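Local coordinates for protein pectate lyase (Bacillus subtilis, PDB 5AMV) that cleaves polygalacturonate (pectate) by a calcium-dependent elimination reaction, giving oligosaccharides with an unsaturated residue at their non-reducing ends, at residues Tyr88-Pro102 with Gln168-Asn180. Numbering follows the deposited sequence.
Sequences YLKAYDPSTWGKKEP and QWDPTDGSSGNWN. With ADA (alpha-D-galactopyranuronic acid), chain B.
Tyr88 and Trp169 both hold CG opposite the backbone nitrogen (chi1 -177° and 174°), which sends the phenol from helix 85-92 to the strand and the indole back toward the helices. Tyr88 OH accepts a nearly straight hydrogen bond from Trp169 N (3.2 Å, 164°) and also bonds Glu107 of helix 105-121; tyrosine suits the place because one hydroxyl serves both partners while the ring edge packs on Trp169 CB. A phenylalanine here would probably leave Trp169 N and Glu107 each without this partner. Tyr88 CE1 also meets Trp179 CZ3 at 3.7 Å, rim to rim, and Leu89 CD2 lies at the edge of the Trp179 indole, near its plane. Strands 168-170 and 178-180 form a beta hairpin projecting from the parallel beta-helix of this polysaccharide lyase 1 enzyme, and the helical excursion packs on the hairpin side away from the bound galacturonate. The hairpin loop faces the substrate: Asp173 OD1 accepts from galacturonate O3 (2.7 Å) and from Asn178 ND2, which probably steadies the carboxylate. The long indole of Trp169 packs its carbons on Pro94 and Pro102 while NE1 donates to a water in its ring plane (2.8 Å), which donates to Tyr92 O and Gly98 O, bridging that backbone to the hairpin. Compact, rigid Pro102 and Pro171 touch, CD to CD at 3.8 Å, while the long, flexible Lys99 chain brings NZ to Pro171 O and Gly174 O through another water.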
loop_
_atom_site.group_PDB
_atom_site.type_symbol
_atom_site.label_atom_id
_atom_site.label_comp_id
_atom_site.label_asym_id
_atom_site.label_seq_id
_atom_site.Cartn_x
_atom_site.Cartn_y
_atom_site.Cartn_z
ATOM N N TYR A 88 -15.493 15.266 -20.550
ATOM C CA TYR A 88 -15.861 14.480 -19.374
ATOM C C TYR A 88 -16.249 15.446 -18.255
ATOM O O TYR A 88 -17.279 15.270 -17.584
ATOM C CB TYR A 88 -14.658 13.640 -18.967
ATOM C CG TYR A 88 -14.924 12.728 -17.794
ATOM C CD1 TYR A 88 -14.794 13.183 -16.461
ATOM C CD2 TYR A 88 -15.306 11.407 -18.019
ATOM C CE1 TYR A 88 -15.023 12.291 -15.385
ATOM C CE2 TYR A 88 -15.524 10.533 -16.959
ATOM C CZ TYR A 88 -15.390 10.990 -15.648
ATOM O OH TYR A 88 -15.630 10.113 -14.607
ATOM N N LEU A 89 -15.448 16.496 -18.073
ATOM C CA LEU A 89 -15.716 17.491 -17.022
ATOM C C LEU A 89 -17.069 18.178 -17.246
ATOM O O LEU A 89 -17.851 18.361 -16.285
ATOM C CB LEU A 89 -14.592 18.522 -16.997
ATOM C CG LEU A 89 -13.273 17.977 -16.413
ATOM C CD1 LEU A 89 -12.135 19.013 -16.559
ATOM C CD2 LEU A 89 -13.423 17.596 -14.942
ATOM N N LYS A 90 -17.346 18.568 -18.482
ATOM C CA LYS A 90 -18.658 19.121 -18.788
ATOM C C LYS A 90 -19.791 18.106 -18.561
ATOM O O LYS A 90 -20.848 18.437 -17.989
ATOM C CB LYS A 90 -18.719 19.631 -20.232
ATOM C CG LYS A 90 -19.933 20.526 -20.482
ATOM C CD LYS A 90 -19.814 21.104 -21.897
ATOM C CE LYS A 90 -20.851 22.200 -22.141
ATOM N NZ LYS A 90 -22.048 21.613 -22.766
ATOM N N ALA A 91 -19.589 16.869 -18.984
ATOM C CA ALA A 91 -20.645 15.850 -18.840
ATOM C C ALA A 91 -21.081 15.616 -17.411
ATOM O O ALA A 91 -22.269 15.356 -17.148
ATOM C CB ALA A 91 -20.211 14.488 -19.492
ATOM N N TYR A 92 -20.124 15.646 -16.477
ATOM C CA TYR A 92 -20.425 15.195 -15.133
ATOM C C TYR A 92 -20.323 16.295 -14.057
ATOM O O TYR A 92 -20.307 15.995 -12.847
ATOM C CB TYR A 92 -19.544 13.956 -14.792
ATOM C CG TYR A 92 -19.749 12.906 -15.856
ATOM C CD1 TYR A 92 -21.037 12.392 -16.112
ATOM C CD2 TYR A 92 -18.682 12.467 -16.651
ATOM C CE1 TYR A 92 -21.260 11.445 -17.122
ATOM C CE2 TYR A 92 -18.875 11.538 -17.665
ATOM C CZ TYR A 92 -20.169 11.029 -17.905
ATOM O OH TYR A 92 -20.345 10.126 -18.908
ATOM N N ASP A 93 -20.271 17.547 -14.501
ATOM C CA ASP A 93 -20.238 18.665 -13.562
ATOM C C ASP A 93 -21.447 18.550 -12.618
ATOM O O ASP A 93 -22.575 18.469 -13.095
ATOM C CB ASP A 93 -20.285 19.994 -14.319
ATOM C CG ASP A 93 -19.953 21.186 -13.421
ATOM O OD1 ASP A 93 -20.653 21.403 -12.422
ATOM O OD2 ASP A 93 -18.944 21.874 -13.686
ATOM N N PRO A 94 -21.221 18.540 -11.292
ATOM C CA PRO A 94 -22.381 18.416 -10.356
ATOM C C PRO A 94 -23.496 19.450 -10.619
ATOM O O PRO A 94 -24.664 19.130 -10.351
ATOM C CB PRO A 94 -21.743 18.673 -8.989
ATOM C CG PRO A 94 -20.322 18.113 -9.166
ATOM C CD PRO A 94 -19.934 18.565 -10.554
ATOM N N SER A 95 -23.155 20.628 -11.148
ATOM C CA SER A 95 -24.177 21.676 -11.427
ATOM C C SER A 95 -25.207 21.272 -12.476
ATOM O O SER A 95 -26.324 21.794 -12.462
ATOM C CB SER A 95 -23.535 23.010 -11.825
ATOM O OG SER A 95 -22.889 22.907 -13.084
ATOM N N THR A 96 -24.863 20.313 -13.344
ATOM C CA THR A 96 -25.779 19.831 -14.391
ATOM C C THR A 96 -26.052 18.320 -14.362
ATOM O O THR A 96 -27.061 17.839 -14.941
ATOM C CB THR A 96 -25.266 20.180 -15.802
ATOM O OG1 THR A 96 -23.963 19.590 -15.980
ATOM C CG2 THR A 96 -25.181 21.689 -16.011
ATOM N N TRP A 97 -25.158 17.565 -13.707
ATOM C CA TRP A 97 -25.270 16.124 -13.629
ATOM C C TRP A 97 -25.851 15.676 -12.291
ATOM O O TRP A 97 -26.416 14.602 -12.211
ATOM C CB TRP A 97 -23.870 15.484 -13.813
ATOM C CG TRP A 97 -23.850 13.959 -13.755
ATOM C CD1 TRP A 97 -23.320 13.161 -12.746
ATOM C CD2 TRP A 97 -24.320 13.078 -14.761
ATOM N NE1 TRP A 97 -23.480 11.812 -13.080
ATOM C CE2 TRP A 97 -24.083 11.738 -14.303
ATOM C CE3 TRP A 97 -24.959 13.282 -15.999
ATOM C CZ2 TRP A 97 -24.417 10.615 -15.070
ATOM C CZ3 TRP A 97 -25.296 12.183 -16.755
ATOM C CH2 TRP A 97 -25.033 10.858 -16.286
ATOM N N GLY A 98 -25.686 16.473 -11.241
ATOM C CA GLY A 98 -26.105 16.045 -9.910
ATOM C C GLY A 98 -25.042 15.130 -9.328
ATOM O O GLY A 98 -23.893 15.151 -9.793
ATOM N N LYS A 99 -25.427 14.342 -8.318
ATOM C CA LYS A 99 -24.462 13.506 -7.600
ATOM C C LYS A 99 -24.547 12.010 -7.915
ATOM O O LYS A 99 -23.956 11.192 -7.197
ATOM C CB LYS A 99 -24.554 13.761 -6.085
ATOM C CG LYS A 99 -23.952 15.071 -5.707
ATOM C CD LYS A 99 -24.108 15.353 -4.210
ATOM C CE LYS A 99 -23.275 14.412 -3.342
ATOM N NZ LYS A 99 -23.052 15.000 -1.950
ATOM N N LYS A 100 -25.268 11.634 -8.960
ATOM C CA LYS A 100 -25.335 10.244 -9.406
ATOM C C LYS A 100 -23.996 9.819 -10.034
ATOM O O LYS A 100 -23.240 10.672 -10.511
ATOM C CB LYS A 100 -26.488 10.050 -10.402
ATOM C CG LYS A 100 -26.602 11.174 -11.468
ATOM C CD LYS A 100 -27.825 10.990 -12.398
ATOM C CE LYS A 100 -28.044 12.203 -13.336
ATOM N NZ LYS A 100 -28.796 13.346 -12.687
ATOM N N GLU A 101 -23.728 8.512 -10.053
ATOM C CA GLU A 101 -22.510 7.963 -10.668
ATOM C C GLU A 101 -22.441 8.379 -12.142
ATOM O O GLU A 101 -23.442 8.239 -12.864
ATOM C CB GLU A 101 -22.514 6.428 -10.576
ATOM C CG GLU A 101 -21.259 5.766 -11.166
ATOM C CD GLU A 101 -21.232 4.265 -10.955
ATOM O OE1 GLU A 101 -22.317 3.673 -10.735
ATOM O OE2 GLU A 101 -20.120 3.689 -11.011
ATOM N N PRO A 102 -21.277 8.899 -12.612
ATOM C CA PRO A 102 -21.174 9.121 -14.072
ATOM C C PRO A 102 -21.502 7.895 -14.908
ATOM O O PRO A 102 -21.156 6.762 -14.529
ATOM C CB PRO A 102 -19.698 9.543 -14.270
ATOM C CG PRO A 102 -19.400 10.327 -12.958
ATOM C CD PRO A 102 -20.134 9.503 -11.879
ATOM N N GLN A 168 -11.368 8.370 -12.036
ATOM C CA GLN A 168 -12.816 8.400 -12.114
ATOM C C GLN A 168 -13.394 9.450 -11.161
ATOM O O GLN A 168 -12.984 9.511 -10.009
ATOM C CB GLN A 168 -13.370 7.044 -11.751
ATOM C CG GLN A 168 -14.875 6.916 -11.916
ATOM C CD GLN A 168 -15.367 5.586 -11.343
ATOM O OE1 GLN A 168 -15.047 5.243 -10.210
ATOM N NE2 GLN A 168 -16.098 4.826 -12.136
ATOM N N TRP A 169 -14.344 10.258 -11.626
ATOM C CA TRP A 169 -15.079 11.138 -10.722
ATOM C C TRP A 169 -16.137 10.336 -9.957
ATOM O O TRP A 169 -16.968 9.627 -10.574
ATOM C CB TRP A 169 -15.731 12.278 -11.533
ATOM C CG TRP A 169 -16.638 13.166 -10.703
ATOM C CD1 TRP A 169 -17.957 13.405 -10.956
ATOM C CD2 TRP A 169 -16.293 13.932 -9.537
ATOM N NE1 TRP A 169 -18.469 14.284 -10.013
ATOM C CE2 TRP A 169 -17.478 14.620 -9.127
ATOM C CE3 TRP A 169 -15.108 14.135 -8.808
ATOM C CZ2 TRP A 169 -17.505 15.502 -8.040
ATOM C CZ3 TRP A 169 -15.130 15.020 -7.705
ATOM C CH2 TRP A 169 -16.332 15.680 -7.322
ATOM N N ASP A 170 -16.093 10.426 -8.635
ATOM C CA ASP A 170 -17.122 9.806 -7.776
ATOM C C ASP A 170 -17.735 10.890 -6.905
ATOM O O ASP A 170 -17.168 11.254 -5.881
ATOM C CB ASP A 170 -16.523 8.725 -6.891
ATOM C CG ASP A 170 -17.604 7.884 -6.184
ATOM O OD1 ASP A 170 -18.813 8.278 -6.199
ATOM O OD2 ASP A 170 -17.249 6.816 -5.626
ATOM N N PRO A 171 -18.895 11.427 -7.317
ATOM C CA PRO A 171 -19.462 12.600 -6.603
ATOM C C PRO A 171 -20.018 12.267 -5.203
ATOM O O PRO A 171 -20.229 13.180 -4.399
ATOM C CB PRO A 171 -20.592 13.061 -7.534
ATOM C CG PRO A 171 -21.004 11.809 -8.246
ATOM C CD PRO A 171 -19.740 10.989 -8.455
ATOM N N THR A 172 -20.203 10.982 -4.914
ATOM C CA THR A 172 -20.731 10.580 -3.599
ATOM C C THR A 172 -19.637 10.136 -2.620
ATOM O O THR A 172 -19.901 9.921 -1.430
ATOM C CB THR A 172 -21.807 9.513 -3.707
ATOM O OG1 THR A 172 -21.286 8.341 -4.333
ATOM C CG2 THR A 172 -22.985 10.040 -4.501
ATOM N N ASP A 173 -18.406 10.029 -3.121
ATOM C CA ASP A 173 -17.254 9.763 -2.266
ATOM C C ASP A 173 -16.945 10.968 -1.372
ATOM O O ASP A 173 -16.627 12.047 -1.859
ATOM C CB ASP A 173 -16.050 9.453 -3.156
ATOM C CG ASP A 173 -14.845 8.994 -2.372
ATOM O OD1 ASP A 173 -14.237 9.817 -1.638
ATOM O OD2 ASP A 173 -14.488 7.813 -2.530
ATOM N N GLY A 174 -17.041 10.803 -0.059
ATOM C CA GLY A 174 -16.743 11.924 0.832
ATOM C C GLY A 174 -17.862 12.949 0.803
ATOM O O GLY A 174 -18.907 12.717 0.187
ATOM N N SER A 175 -17.621 14.106 1.414
ATOM C CA SER A 175 -18.666 15.125 1.569
ATOM C C SER A 175 -18.844 16.003 0.330
ATOM O O SER A 175 -19.901 16.625 0.155
ATOM C CB SER A 175 -18.419 15.991 2.813
ATOM O OG SER A 175 -17.370 16.922 2.613
ATOM N N SER A 176 -17.824 16.060 -0.535
ATOM C CA SER A 176 -17.897 16.888 -1.733
ATOM C C SER A 176 -17.462 16.144 -3.005
ATOM O O SER A 176 -17.166 16.771 -4.035
ATOM C CB SER A 176 -17.083 18.174 -1.545
ATOM O OG SER A 176 -15.836 17.884 -0.939
ATOM N N GLY A 177 -17.456 14.819 -2.933
ATOM C CA GLY A 177 -17.038 13.971 -4.071
ATOM C C GLY A 177 -15.523 13.793 -4.023
ATOM O O GLY A 177 -14.821 14.526 -3.301
ATOM N N ASN A 178 -15.013 12.822 -4.771
ATOM C CA ASN A 178 -13.574 12.709 -4.964
ATOM C C ASN A 178 -13.253 12.096 -6.332
ATOM O O ASN A 178 -14.085 11.423 -6.918
ATOM C CB ASN A 178 -12.914 11.911 -3.826
ATOM C CG ASN A 178 -12.481 12.813 -2.637
ATOM O OD1 ASN A 178 -11.800 13.827 -2.817
ATOM N ND2 ASN A 178 -12.954 12.480 -1.453
ATOM N N TRP A 179 -12.046 12.390 -6.819
ATOM C CA TRP A 179 -11.443 11.678 -7.952
ATOM C C TRP A 179 -10.680 10.471 -7.406
ATOM O O TRP A 179 -9.913 10.594 -6.445
ATOM C CB TRP A 179 -10.490 12.606 -8.702
ATOM C CG TRP A 179 -11.199 13.751 -9.364
ATOM C CD1 TRP A 179 -11.452 14.987 -8.831
ATOM C CD2 TRP A 179 -11.787 13.751 -10.667
ATOM N NE1 TRP A 179 -12.114 15.773 -9.737
ATOM C CE2 TRP A 179 -12.352 15.042 -10.870
ATOM C CE3 TRP A 179 -11.865 12.801 -11.696
ATOM C CZ2 TRP A 179 -12.999 15.406 -12.066
ATOM C CZ3 TRP A 179 -12.505 13.153 -12.875
ATOM C CH2 TRP A 179 -13.055 14.456 -13.063
ATOM N N ASN A 180 -10.890 9.311 -8.015
ATOM C CA ASN A 180 -10.277 8.098 -7.516
ATOM C C ASN A 180 -9.545 7.396 -8.616
ATOM O O ASN A 180 -10.071 7.189 -9.725
ATOM C CB ASN A 180 -11.287 7.165 -6.876
ATOM C CG ASN A 180 -11.800 7.707 -5.551
ATOM O OD1 ASN A 180 -11.028 7.903 -4.613
ATOM N ND2 ASN A 180 -13.091 7.956 -5.476
HETATM C C1 ADA B . -10.628 10.443 2.639
HETATM C C2 ADA B . -11.664 10.210 1.526
HETATM C C3 ADA B . -13.064 10.055 2.128
HETATM C C4 ADA B . -13.103 8.922 3.140
HETATM C C5 ADA B . -12.067 9.193 4.224
HETATM C C6 ADA B . -11.950 7.940 5.063
HETATM O O2 ADA B . -11.686 11.389 0.708
HETATM O O3 ADA B . -14.008 9.749 1.092
HETATM O O4 ADA B . -12.745 7.703 2.457
HETATM O O5 ADA B . -10.753 9.437 3.646
HETATM O O6B ADA B . -10.809 7.406 5.138
HETATM O O6A ADA B . -12.977 7.448 5.634
HETATM O O HOH W 1 -21.179 14.940 -10.529
HETATM O O HOH W 2 -20.588 13.702 -1.691
HETATM O O HOH W 3 -17.695 2.317 -11.286
#